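Local coordinates for D-methionine-binding lipoprotein MetQ (Escherichia coli, PDB 4YAH) that binds methionine and hands it to an ATP-driven permease, serving as the substrate-binding lipoprotein of a D-methionine ABC transporter, at residues L142-L147 against G162-V167; S131-P136 against Q195-V200; N31-V37 against G58-V64; I38-E42 against T204-Q208; L76-D82 against V232-N237. All coordinates share one frame. Numbering follows the deposited sequence.

Contact 1. Residues L142-L147 against G162-V167. With MET (methionine), chain B.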
# COMPACT_ATOMS: atom_id res chain seq x y z
N LEU A 142 -6.96 5.68 5.31
CA LEU A 142 -7.94 5.80 6.38
C LEU A 142 -9.34 5.47 5.85
O LEU A 142 -10.07 4.66 6.44
CB LEU A 142 -7.93 7.21 6.97
CG LEU A 142 -9.08 7.52 7.94
CD1 LEU A 142 -9.03 6.56 9.11
CD2 LEU A 142 -9.01 8.95 8.41
N GLY A 143 -9.72 6.10 4.74
CA GLY A 143 -11.04 5.91 4.18
C GLY A 143 -11.23 4.46 3.84
O GLY A 143 -12.24 3.84 4.15
N ARG A 144 -10.21 3.90 3.21
CA ARG A 144 -10.20 2.50 2.84
C ARG A 144 -10.42 1.56 4.03
O ARG A 144 -11.16 0.57 3.93
CB ARG A 144 -8.86 2.21 2.18
CG ARG A 144 -8.63 0.79 1.79
CD ARG A 144 -7.22 0.64 1.28
NE ARG A 144 -7.00 -0.64 0.64
CZ ARG A 144 -5.83 -1.04 0.15
NH1 ARG A 144 -4.75 -0.27 0.28
NH2 ARG A 144 -5.74 -2.22 -0.43
N SER A 145 -9.75 1.86 5.13
CA SER A 145 -9.88 1.08 6.36
C SER A 145 -11.26 1.18 6.95
O SER A 145 -11.83 0.18 7.38
CB SER A 145 -8.84 1.54 7.38
OG SER A 145 -7.54 1.29 6.85
N LEU A 146 -11.82 2.38 6.96
CA LEU A 146 -13.17 2.54 7.48
C LEU A 146 -14.19 1.81 6.61
O LEU A 146 -15.14 1.21 7.12
CB LEU A 146 -13.52 4.02 7.58
CG LEU A 146 -12.72 4.81 8.61
CD1 LEU A 146 -13.14 6.23 8.57
CD2 LEU A 146 -12.91 4.26 10.02
N LEU A 147 -13.99 1.82 5.29
CA LEU A 147 -14.88 1.06 4.41
C LEU A 147 -14.79 -0.43 4.71
O LEU A 147 -15.79 -1.13 4.64
CB LEU A 147 -14.54 1.35 2.94
CG LEU A 147 -14.94 2.76 2.53
CD1 LEU A 147 -14.29 3.09 1.19
CD2 LEU A 147 -16.45 2.92 2.46
N GLY A 162 -17.95 8.06 -0.54
CA GLY A 162 -17.06 7.61 -1.60
C GLY A 162 -15.86 6.88 -1.01
O GLY A 162 -16.02 6.01 -0.14
N LEU A 163 -14.67 7.27 -1.46
CA LEU A 163 -13.42 6.66 -1.00
C LEU A 163 -12.82 7.36 0.20
O LEU A 163 -11.83 6.89 0.75
CB LEU A 163 -12.38 6.66 -2.12
CG LEU A 163 -12.72 5.83 -3.36
CD1 LEU A 163 -11.54 5.79 -4.31
CD2 LEU A 163 -13.13 4.41 -2.97
N LEU A 164 -13.41 8.49 0.61
CA LEU A 164 -12.80 9.34 1.62
C LEU A 164 -13.66 9.55 2.87
O LEU A 164 -13.74 10.65 3.40
CB LEU A 164 -12.44 10.68 0.99
CG LEU A 164 -11.43 10.55 -0.16
CD1 LEU A 164 -11.25 11.88 -0.89
CD2 LEU A 164 -10.08 10.06 0.34
N PRO A 165 -14.26 8.47 3.39
CA PRO A 165 -14.86 8.69 4.71
C PRO A 165 -13.81 9.03 5.77
O PRO A 165 -12.65 8.61 5.66
CB PRO A 165 -15.52 7.34 5.01
CG PRO A 165 -14.69 6.34 4.29
CD PRO A 165 -14.24 7.05 3.02
N THR A 166 -14.23 9.78 6.79
CA THR A 166 -13.42 10.01 7.99
C THR A 166 -14.14 9.45 9.20
O THR A 166 -15.26 8.97 9.09
CB THR A 166 -13.14 11.49 8.23
OG1 THR A 166 -14.34 12.13 8.65
CG2 THR A 166 -12.62 12.17 6.97
N VAL A 167 -13.51 9.54 10.36
CA VAL A 167 -14.15 9.04 11.57
C VAL A 167 -15.40 9.85 11.89
O VAL A 167 -16.34 9.34 12.49
CB VAL A 167 -13.16 9.06 12.75
CG1 VAL A 167 -13.84 8.66 14.05
CG2 VAL A 167 -12.02 8.11 12.46
N MET B . 1.10 -0.90 -0.86
CA MET B . 0.09 -0.07 -0.21
C MET B . -1.26 -0.72 -0.36
O MET B . -1.62 -1.10 -1.48
CB MET B . 0.05 1.34 -0.83
CG MET B . -0.83 2.33 -0.09
SD MET B . -0.87 3.97 -0.83
CE MET B . 0.74 4.59 -0.35
OXT MET B . -2.01 -0.85 0.64
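A helix that offers its two sides to different tasks gives a clear lesson in how side-chain direction divides labour. In Leu142-Leu147, the CA-to-CB bonds of Leu146 and Leu147 point toward the loop Gly162-Val167, whereas that of Arg144 points away from it. Both leucines adopt the mt rotamer and meet the ring of Pro165: Leu146 CB lies 4.2 Å from Pro165 CG, and Leu147 CG lies 4.0 Å from the same atom. Leu146 CD1 reaches further along the loop, to 3.4 Å from Thr166 C, while Leu147 CD1 comes within 3.6 Å of Gly162 O. Leu142, in the tp rotamer, starts sideways, yet its end approaches the carbonyl of Pro165. At Gly143 the backbones close to 4.6 Å between its CA and Leu164 CA, with a CA-H...O contact of 3.5 Å from Gly143 CA to Pro165 O; a CB on Gly143 would clash with Leu163 O and Pro165 CD. Arg144 is extended, all of chi1 to chi3 being t, and this carries its guanidinium to the bound methionine, where NH1 donates to ligand OXT at 2.8 Å. Glu221 forms a salt bridge with the same guanidinium through NH2, and Tyr227 adds a cation-pi contact. With Leu146 and Leu147 packed on Pro165 and Arg144 directed to the ligand carboxylate, this helix forms part of the methionine pocket of a periplasmic-binding-protein fold.

Contact 2. Residues S131-P136 against Q195-V200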
# COMPACT_ATOMS: atom_id res chain seq x y z
N SER A 131 -12.95 -1.17 22.52
CA SER A 131 -11.64 -1.56 22.03
C SER A 131 -11.07 -0.48 21.13
O SER A 131 -11.81 0.14 20.37
CB SER A 131 -11.71 -2.87 21.27
OG SER A 131 -11.81 -3.98 22.14
N GLN A 132 -9.76 -0.28 21.21
CA GLN A 132 -9.09 0.58 20.24
C GLN A 132 -8.76 -0.22 18.98
O GLN A 132 -8.26 -1.36 19.05
CB GLN A 132 -7.83 1.18 20.83
CG GLN A 132 -8.11 2.19 21.94
CD GLN A 132 -6.85 2.78 22.52
OE1 GLN A 132 -5.81 2.80 21.86
NE2 GLN A 132 -6.92 3.23 23.77
N VAL A 133 -9.04 0.39 17.84
CA VAL A 133 -8.79 -0.21 16.54
C VAL A 133 -7.89 0.74 15.78
O VAL A 133 -8.27 1.88 15.55
CB VAL A 133 -10.10 -0.46 15.76
CG1 VAL A 133 -9.80 -1.02 14.38
CG2 VAL A 133 -11.00 -1.41 16.56
N ALA A 134 -6.70 0.27 15.41
CA ALA A 134 -5.72 1.13 14.75
C ALA A 134 -5.91 1.07 13.24
O ALA A 134 -6.13 -0.01 12.67
CB ALA A 134 -4.31 0.74 15.14
N VAL A 135 -5.81 2.24 12.60
CA VAL A 135 -5.88 2.35 11.16
C VAL A 135 -4.87 3.38 10.66
O VAL A 135 -4.44 4.26 11.42
CB VAL A 135 -7.28 2.77 10.70
CG1 VAL A 135 -8.33 1.75 11.14
CG2 VAL A 135 -7.62 4.15 11.25
N PRO A 136 -4.49 3.30 9.38
CA PRO A 136 -3.62 4.34 8.82
C PRO A 136 -4.25 5.73 8.89
O PRO A 136 -5.47 5.84 8.78
CB PRO A 136 -3.45 3.92 7.35
CG PRO A 136 -4.05 2.58 7.21
CD PRO A 136 -4.90 2.30 8.39
N GLN A 195 -3.63 -1.56 24.59
CA GLN A 195 -5.04 -1.28 24.32
C GLN A 195 -5.49 -1.53 22.87
O GLN A 195 -6.68 -1.47 22.58
CB GLN A 195 -5.36 0.17 24.70
CG GLN A 195 -5.19 0.46 26.20
CD GLN A 195 -6.02 -0.46 27.10
OE1 GLN A 195 -7.12 -0.89 26.75
NE2 GLN A 195 -5.47 -0.79 28.27
N ILE A 196 -4.56 -1.85 21.96
CA ILE A 196 -4.92 -2.04 20.55
C ILE A 196 -5.36 -3.48 20.29
O ILE A 196 -4.55 -4.41 20.30
CB ILE A 196 -3.75 -1.67 19.62
CG1 ILE A 196 -3.35 -0.20 19.83
CG2 ILE A 196 -4.09 -1.96 18.18
CD1 ILE A 196 -4.35 0.80 19.41
N ALA A 197 -6.66 -3.65 20.06
CA ALA A 197 -7.25 -4.96 19.90
C ALA A 197 -7.27 -5.46 18.47
O ALA A 197 -7.42 -6.66 18.21
CB ALA A 197 -8.68 -4.93 20.44
N LEU A 198 -7.09 -4.52 17.54
CA LEU A 198 -7.29 -4.78 16.13
C LEU A 198 -6.59 -3.67 15.36
O LEU A 198 -6.62 -2.52 15.79
CB LEU A 198 -8.79 -4.82 15.82
CG LEU A 198 -9.26 -5.11 14.40
CD1 LEU A 198 -8.90 -6.52 13.99
CD2 LEU A 198 -10.78 -4.89 14.33
N ALA A 199 -5.93 -4.03 14.27
CA ALA A 199 -5.28 -3.04 13.40
C ALA A 199 -5.50 -3.38 11.93
O ALA A 199 -5.30 -4.53 11.52
CB ALA A 199 -3.79 -2.95 13.68
N VAL A 200 -5.86 -2.38 11.14
CA VAL A 200 -5.91 -2.53 9.69
C VAL A 200 -4.57 -2.04 9.15
O VAL A 200 -4.22 -0.88 9.34
CB VAL A 200 -7.07 -1.74 9.06
CG1 VAL A 200 -7.08 -1.91 7.56
CG2 VAL A 200 -8.39 -2.23 9.63
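Parallel strands need not keep an even register, as the pairing of Ser131-Pro136 with Gln195-Val200 illustrates. Ser131 OG, hydrogen-bonded to Gln128 O, lies 3.7 Å from Ala197 CB. Gln132 bridges to Ile196 and accepts from Ala197, with Ala197 N 3.0 Å from Gln132 O; Gln132 CB also touches Gln195 O at 3.4 Å. One residue on, Val133 lies nearest Leu198 rather than Ala197, so the extra residue, Ala197, makes a beta bulge in the second strand, with a helix-like psi of -18°. Val133 CG1 packs 4.0 Å from Leu198 CD2. Ala134 then restores regular pairing: its N donates to Leu198 O at 2.8 Å, its O accepts from Val200 N at 2.8 Å, and its CB sits 4.0 Å from Ala199 CB. Val135 CG1 approaches Val200 CB at 4.3 Å, and Pro136 CD ends 3.4 Å from Val200 O. Strand 132-136 runs between 196-201 and 178-182, with Val135 against helix 139-151 and Ala134 against helix 187-190.

Contact 3. Residues N31-V37 against G58-V64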
# COMPACT_ATOMS: atom_id res chain seq x y z
N ASN A 31 22.12 5.11 -18.78
CA ASN A 31 21.69 3.73 -18.64
C ASN A 31 21.36 3.40 -17.19
O ASN A 31 21.34 2.24 -16.81
CB ASN A 31 22.74 2.77 -19.14
CG ASN A 31 22.22 1.37 -19.28
OD1 ASN A 31 21.13 1.16 -19.82
ND2 ASN A 31 22.94 0.41 -18.73
N HIS A 32 21.11 4.44 -16.40
CA HIS A 32 20.88 4.31 -14.96
C HIS A 32 19.56 4.95 -14.58
O HIS A 32 19.24 6.04 -15.05
CB HIS A 32 22.02 4.98 -14.20
CG HIS A 32 21.94 4.84 -12.72
ND1 HIS A 32 22.42 3.73 -12.06
CD2 HIS A 32 21.47 5.68 -11.77
CE1 HIS A 32 22.22 3.88 -10.76
NE2 HIS A 32 21.65 5.06 -10.56
N ILE A 33 18.78 4.28 -13.72
CA ILE A 33 17.55 4.86 -13.20
C ILE A 33 17.44 4.54 -11.71
O ILE A 33 17.75 3.44 -11.29
CB ILE A 33 16.30 4.34 -13.98
CG1 ILE A 33 15.03 5.03 -13.49
CG2 ILE A 33 16.17 2.84 -13.88
CD1 ILE A 33 13.79 4.66 -14.31
N LYS A 34 17.04 5.53 -10.92
CA LYS A 34 16.81 5.33 -9.48
C LYS A 34 15.31 5.18 -9.23
O LYS A 34 14.53 6.05 -9.63
CB LYS A 34 17.37 6.49 -8.67
CG LYS A 34 18.90 6.65 -8.70
CD LYS A 34 19.34 7.68 -7.70
CE LYS A 34 20.85 7.82 -7.67
NZ LYS A 34 21.31 8.74 -6.59
N VAL A 35 14.92 4.10 -8.56
CA VAL A 35 13.50 3.85 -8.25
C VAL A 35 13.29 3.70 -6.76
O VAL A 35 13.94 2.87 -6.13
CB VAL A 35 12.99 2.59 -8.95
CG1 VAL A 35 11.48 2.44 -8.75
CG2 VAL A 35 13.29 2.63 -10.45
N GLY A 36 12.39 4.50 -6.21
CA GLY A 36 12.06 4.42 -4.80
C GLY A 36 11.04 3.34 -4.49
O GLY A 36 10.00 3.25 -5.14
N VAL A 37 11.36 2.52 -3.49
CA VAL A 37 10.53 1.40 -3.06
C VAL A 37 10.53 1.32 -1.55
O VAL A 37 11.36 1.96 -0.89
CB VAL A 37 11.02 0.05 -3.66
CG1 VAL A 37 11.05 0.13 -5.18
CG2 VAL A 37 12.40 -0.31 -3.15
N GLY A 58 19.94 -4.87 -19.98
CA GLY A 58 21.20 -4.38 -19.45
C GLY A 58 21.03 -3.02 -18.82
O GLY A 58 21.98 -2.25 -18.73
N LEU A 59 19.80 -2.72 -18.36
CA LEU A 59 19.51 -1.46 -17.70
C LEU A 59 19.99 -1.52 -16.25
O LEU A 59 19.76 -2.51 -15.56
CB LEU A 59 18.00 -1.16 -17.73
CG LEU A 59 17.54 0.11 -17.01
CD1 LEU A 59 18.07 1.34 -17.73
CD2 LEU A 59 16.02 0.13 -16.92
N ASP A 60 20.63 -0.45 -15.79
CA ASP A 60 21.13 -0.38 -14.42
C ASP A 60 20.10 0.31 -13.54
O ASP A 60 20.04 1.54 -13.47
CB ASP A 60 22.47 0.35 -14.38
CG ASP A 60 23.09 0.37 -12.99
OD1 ASP A 60 22.64 -0.40 -12.11
OD2 ASP A 60 24.05 1.15 -12.79
N VAL A 61 19.27 -0.49 -12.87
CA VAL A 61 18.30 0.02 -11.91
C VAL A 61 18.87 0.05 -10.49
O VAL A 61 19.34 -0.96 -9.98
CB VAL A 61 17.03 -0.83 -11.92
CG1 VAL A 61 16.03 -0.33 -10.87
CG2 VAL A 61 16.39 -0.81 -13.32
N GLU A 62 18.82 1.23 -9.87
CA GLU A 62 19.20 1.40 -8.48
C GLU A 62 17.94 1.54 -7.64
O GLU A 62 17.14 2.44 -7.89
CB GLU A 62 20.08 2.64 -8.31
CG GLU A 62 20.53 2.83 -6.89
CD GLU A 62 21.40 4.06 -6.71
OE1 GLU A 62 21.88 4.60 -7.73
OE2 GLU A 62 21.62 4.48 -5.56
N LEU A 63 17.77 0.67 -6.64
CA LEU A 63 16.65 0.80 -5.72
C LEU A 63 17.04 1.71 -4.57
O LEU A 63 18.10 1.55 -3.95
CB LEU A 63 16.23 -0.58 -5.20
CG LEU A 63 15.83 -1.57 -6.30
CD1 LEU A 63 15.50 -2.92 -5.70
CD2 LEU A 63 14.66 -1.04 -7.15
N VAL A 64 16.22 2.73 -4.34
CA VAL A 64 16.37 3.60 -3.20
C VAL A 64 15.26 3.25 -2.24
O VAL A 64 14.09 3.31 -2.62
CB VAL A 64 16.28 5.08 -3.60
CG1 VAL A 64 16.45 5.99 -2.40
CG2 VAL A 64 17.34 5.41 -4.66
O HOH W 1 21.73 7.09 -4.84
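Regular parallel pairing satisfies the backbone by alternation, and Asn31-Val37 beside Gly58-Val64 is nearly a textbook case. Asp60 N donates to Asn31 O at 3.0 Å and Ile33 N to Asp60 O at 3.0 Å; Glu62 N then meets Ile33 O at 2.8 Å, Val35 N meets Glu62 O at 2.9 Å, Val64 N meets Val35 O at 2.9 Å, and Val37 N meets Val64 O at 3.0 Å. Asn31 lengthens the series, its ND2 giving a straight bond to Gly58 O at 2.8 Å. Both imidazole nitrogens of His32 find carboxylates: ND1 donates to Asp60 OD2 at 3.1 Å, and NE2 more weakly to Glu62 OE1 at 2.9 Å. A water links Lys34 NZ to Glu62 OE2. On the other face, Ile33 and Val35 pack against Val61 and Leu63. The strands are the two arms of a beta-alpha-beta crossover through helix 41-57, which touches Val37, Val61 and Leu63; helix 241-250 packs on Val35, while strand 83-88 pairs with the far edge of 32-38.

Contact 4. Residues I38-E42 against T204-Q208. With MET (methionine), chain B.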
# COMPACT_ATOMS: atom_id res chain seq x y z
N ILE A 38 9.59 0.55 -0.99
CA ILE A 38 9.51 0.42 0.47
C ILE A 38 10.22 -0.85 0.95
O ILE A 38 10.08 -1.92 0.35
CB ILE A 38 8.05 0.37 0.96
CG1 ILE A 38 7.21 1.46 0.29
CG2 ILE A 38 8.01 0.51 2.48
CD1 ILE A 38 7.68 2.86 0.57
N VAL A 39 10.95 -0.74 2.06
CA VAL A 39 11.67 -1.89 2.60
C VAL A 39 10.71 -2.99 2.99
O VAL A 39 9.56 -2.74 3.32
CB VAL A 39 12.52 -1.51 3.83
CG1 VAL A 39 13.55 -0.52 3.47
CG2 VAL A 39 11.68 -0.95 4.93
N GLY A 40 11.20 -4.22 2.91
CA GLY A 40 10.39 -5.38 3.23
C GLY A 40 10.10 -6.14 1.96
O GLY A 40 10.90 -6.11 1.01
N ALA A 41 8.95 -6.78 1.92
CA ALA A 41 8.64 -7.68 0.83
C ALA A 41 8.53 -6.92 -0.49
O ALA A 41 8.81 -7.48 -1.53
CB ALA A 41 7.37 -8.42 1.11
N GLU A 42 8.12 -5.65 -0.44
CA GLU A 42 7.99 -4.88 -1.69
C GLU A 42 9.38 -4.64 -2.28
O GLU A 42 9.56 -4.67 -3.50
CB GLU A 42 7.25 -3.56 -1.48
CG GLU A 42 5.74 -3.79 -1.20
CD GLU A 42 4.90 -2.52 -1.15
OE1 GLU A 42 3.78 -2.58 -0.60
OE2 GLU A 42 5.33 -1.47 -1.66
N THR A 204 2.26 -3.86 2.86
CA THR A 204 3.62 -3.28 2.87
C THR A 204 4.32 -3.51 4.21
O THR A 204 5.44 -4.02 4.29
CB THR A 204 3.60 -1.75 2.66
OG1 THR A 204 2.80 -1.42 1.51
CG2 THR A 204 5.01 -1.21 2.47
N TYR A 205 3.63 -3.10 5.27
CA TYR A 205 4.17 -3.11 6.62
C TYR A 205 3.82 -4.39 7.38
O TYR A 205 4.65 -4.86 8.16
CB TYR A 205 3.70 -1.85 7.35
CG TYR A 205 4.15 -0.58 6.63
CD1 TYR A 205 3.23 0.23 5.96
CD2 TYR A 205 5.49 -0.21 6.61
CE1 TYR A 205 3.64 1.37 5.28
CE2 TYR A 205 5.91 0.94 5.93
CZ TYR A 205 4.98 1.72 5.27
OH TYR A 205 5.37 2.87 4.61
N ALA A 206 2.65 -4.98 7.13
CA ALA A 206 2.32 -6.29 7.72
C ALA A 206 3.38 -7.33 7.36
O ALA A 206 3.78 -8.16 8.18
CB ALA A 206 0.96 -6.75 7.24
N SER A 207 3.87 -7.25 6.13
CA SER A 207 4.85 -8.23 5.65
C SER A 207 6.21 -8.07 6.36
O SER A 207 6.99 -9.01 6.41
CB SER A 207 5.04 -8.10 4.14
OG SER A 207 5.76 -6.92 3.84
N GLN A 208 6.48 -6.89 6.91
CA GLN A 208 7.73 -6.67 7.63
C GLN A 208 7.83 -7.51 8.90
O GLN A 208 8.93 -7.85 9.32
CB GLN A 208 7.89 -5.19 7.99
CG GLN A 208 8.05 -4.29 6.76
CD GLN A 208 8.21 -2.83 7.13
OE1 GLN A 208 8.07 -2.46 8.30
NE2 GLN A 208 8.50 -2.00 6.15
N MET B . 1.10 -0.90 -0.86
CA MET B . 0.09 -0.07 -0.21
C MET B . -1.26 -0.72 -0.36
O MET B . -1.62 -1.10 -1.48
CB MET B . 0.05 1.34 -0.83
CG MET B . -0.83 2.33 -0.09
SD MET B . -0.87 3.97 -0.83
CE MET B . 0.74 4.59 -0.35
OXT MET B . -2.01 -0.85 0.64
O HOH W 2 7.41 -3.97 1.93
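Ile38 lays its CG2 methyl 3.5 Å from Thr204 CG2 and 4.1 Å from Tyr205 CE2, filling the space beside the polar contacts that join Ile38-Glu42 to Thr204-Gln208. The principle is that a ligand held between two lobes can be met by residues that also bond each other across the cleft. Here Thr204 OG1 donates to Glu42 OE1 at 2.6 Å, and MET N donates weakly to Glu42 OE1 at 3.2 Å. Further from the methionine, Gln208 NE2 donates to Val39 O at 3.1 Å and also bonds to Asn67. Water 2 fills the gap between the backbones, giving hydrogen bonds to Val39 O at 2.8 Å and Thr204 O at 3.1 Å while accepting from Glu42 N at 3.0 Å. Gly40, at the N-cap position of helix 41-57, has phi/psi of 110/-149, angles that call for glycine; a CB there would also crowd Gln208 CG. Next to it, Ala41 CB rests 3.5 Å from Ser207 OG, whose hydroxyl is turned back to Thr204 O at 3.0 Å. Tyr69 OH and Thr204 OG1 are also hydrogen-bonded, while Arg144, Asn202 and Asn229 bind the methionine as well. The N-terminus of helix 41-57 meeting the short helix 203-206 beside the bound methionine is consistent with the closed, ligand-bound cleft of a two-lobed periplasmic binding protein.

Contact 5. Residues L76-D82 against V232-N237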
# COMPACT_ATOMS: atom_id res chain seq x y z
N LEU A 76 10.98 12.02 -5.45
CA LEU A 76 10.67 12.02 -6.87
C LEU A 76 10.47 13.43 -7.39
O LEU A 76 11.03 13.80 -8.42
CB LEU A 76 9.41 11.19 -7.13
CG LEU A 76 8.90 11.14 -8.56
CD1 LEU A 76 9.98 10.64 -9.51
CD2 LEU A 76 7.65 10.29 -8.65
N SER A 77 9.67 14.22 -6.68
CA SER A 77 9.36 15.59 -7.09
C SER A 77 10.63 16.44 -7.19
O SER A 77 10.79 17.24 -8.11
CB SER A 77 8.40 16.23 -6.09
OG SER A 77 8.12 17.56 -6.47
N LYS A 78 11.54 16.23 -6.23
CA LYS A 78 12.78 17.00 -6.17
C LYS A 78 13.83 16.52 -7.16
O LYS A 78 14.87 17.16 -7.32
CB LYS A 78 13.34 16.94 -4.76
CG LYS A 78 12.71 17.94 -3.81
CD LYS A 78 12.73 17.46 -2.36
CE LYS A 78 14.09 16.94 -1.93
NZ LYS A 78 14.06 16.50 -0.50
N GLY A 79 13.57 15.39 -7.80
CA GLY A 79 14.49 14.82 -8.77
C GLY A 79 15.56 13.93 -8.17
O GLY A 79 16.50 13.56 -8.87
N ASP A 80 15.42 13.57 -6.90
CA ASP A 80 16.39 12.69 -6.22
C ASP A 80 16.28 11.26 -6.70
O ASP A 80 17.23 10.48 -6.59
CB ASP A 80 16.19 12.74 -4.71
CG ASP A 80 16.60 14.07 -4.10
OD1 ASP A 80 17.40 14.79 -4.72
OD2 ASP A 80 16.12 14.39 -2.99
N ILE A 81 15.10 10.90 -7.20
CA ILE A 81 14.89 9.61 -7.85
C ILE A 81 14.07 9.85 -9.12
O ILE A 81 13.45 10.89 -9.28
CB ILE A 81 14.18 8.60 -6.91
CG1 ILE A 81 12.84 9.17 -6.43
CG2 ILE A 81 15.07 8.27 -5.73
CD1 ILE A 81 12.03 8.21 -5.54
N ASP A 82 14.10 8.88 -10.02
CA ASP A 82 13.42 8.98 -11.32
C ASP A 82 11.97 8.50 -11.31
O ASP A 82 11.13 8.96 -12.10
CB ASP A 82 14.18 8.15 -12.35
CG ASP A 82 15.61 8.66 -12.59
OD1 ASP A 82 16.58 8.06 -12.06
OD2 ASP A 82 15.76 9.67 -13.32
N VAL A 232 5.22 5.39 -10.64
CA VAL A 232 4.94 6.81 -10.79
C VAL A 232 6.22 7.58 -11.08
O VAL A 232 7.27 7.31 -10.50
CB VAL A 232 4.29 7.35 -9.52
CG1 VAL A 232 4.13 8.83 -9.57
CG2 VAL A 232 2.94 6.70 -9.34
N THR A 233 6.10 8.56 -11.99
CA THR A 233 7.21 9.45 -12.34
C THR A 233 6.73 10.89 -12.27
O THR A 233 5.57 11.15 -11.98
CB THR A 233 7.75 9.21 -13.76
OG1 THR A 233 6.75 9.60 -14.72
CG2 THR A 233 8.12 7.76 -13.97
N ARG A 234 7.63 11.82 -12.58
CA ARG A 234 7.21 13.20 -12.79
C ARG A 234 6.59 13.29 -14.18
O ARG A 234 6.81 12.44 -15.04
CB ARG A 234 8.39 14.17 -12.68
CG ARG A 234 9.04 14.22 -11.30
CD ARG A 234 10.21 15.20 -11.32
NE ARG A 234 11.17 14.80 -12.34
CZ ARG A 234 12.10 13.86 -12.18
NH1 ARG A 234 12.23 13.21 -11.02
NH2 ARG A 234 12.91 13.57 -13.19
N GLU A 235 5.78 14.32 -14.39
CA GLU A 235 5.26 14.62 -15.72
C GLU A 235 6.41 14.73 -16.72
O GLU A 235 6.30 14.24 -17.85
CB GLU A 235 4.45 15.91 -15.68
CG GLU A 235 4.00 16.45 -17.04
CD GLU A 235 3.01 15.54 -17.75
OE1 GLU A 235 2.26 14.81 -17.06
OE2 GLU A 235 2.98 15.56 -19.01
N ASP A 236 7.51 15.35 -16.30
CA ASP A 236 8.58 15.66 -17.26
C ASP A 236 9.35 14.42 -17.73
O ASP A 236 9.97 14.48 -18.79
CB ASP A 236 9.57 16.70 -16.68
CG ASP A 236 10.28 16.23 -15.41
OD1 ASP A 236 11.22 15.40 -15.49
OD2 ASP A 236 9.92 16.71 -14.32
N ASN A 237 9.34 13.31 -16.98
CA ASN A 237 10.11 12.14 -17.42
C ASN A 237 9.26 10.89 -17.62
O ASN A 237 9.78 9.78 -17.74
CB ASN A 237 11.26 11.86 -16.44
CG ASN A 237 10.79 11.33 -15.12
OD1 ASN A 237 9.77 11.78 -14.58
ND2 ASN A 237 11.52 10.37 -14.59
O HOH W 3 14.27 9.65 -15.85
O HOH W 4 15.08 11.81 -12.39
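Helix 71-78 ends within Leu76-Asp82, and the chain turns out of it through Gly79, whose phi of 87° and two bonds back into the last turn make a Schellman motif. Strand 229-234 ends at Arg234, and the chain turns through Glu235-Asn237; the segments' CA atoms approach no closer than 6.3 Å, between Asp82 and Thr233, so side chains must span the gap. A carbonyl at a helix C-terminus can serve both a side-chain donor and the turn, as Leu76 O does. Arg234 NH1 donates to Leu76 O at 2.9 Å, and weakly to Ile81 O at 3.1 Å; Leu76 O also accepts from Gly79 N at 3.1 Å. Arg234 NE forms a salt bridge with Asp236, 3.0 Å from Asp236 OD2. In the mixed sheet of this lobe, strand 83-88 follows directly from Asp82, so the contact lies where that strand starts and its antiparallel neighbour 229-234 ends. Asn237 ND2 donates to Asp82 O at 2.9 Å. Two waters bond to Asp82 OD2, water 3 joining it to Asn237 ND2 and water 4 to Arg234 NH2, while Asp82 OD1 is taken by Lys34 N. Apart from the polar network, Leu76 CD2 packs 3.9 Å from Val232 CG1.

Taken together, the five contacts trace two lobes and the cleft between them. Contacts 3 and 5 share the six-stranded sheet of one lobe, their centres 13 Å apart, and touch through Lys34 N and Asp82 OD1 at 2.8 Å. Contacts 1 and 2 belong to the other lobe, centres 15 Å apart, where Ser145 OG lies 3.2 Å from Pro136 CD. Contact 4 spans the lobes: Ile38-Glu42 continues from contact 3's strand and Thr204-Gln208 lies just beyond contact 2's. The bound methionine connects contacts 1 and 4, whose nearest atoms are about 8 Å apart, whereas contacts 2 and 3 are about 37 Å apart between centres.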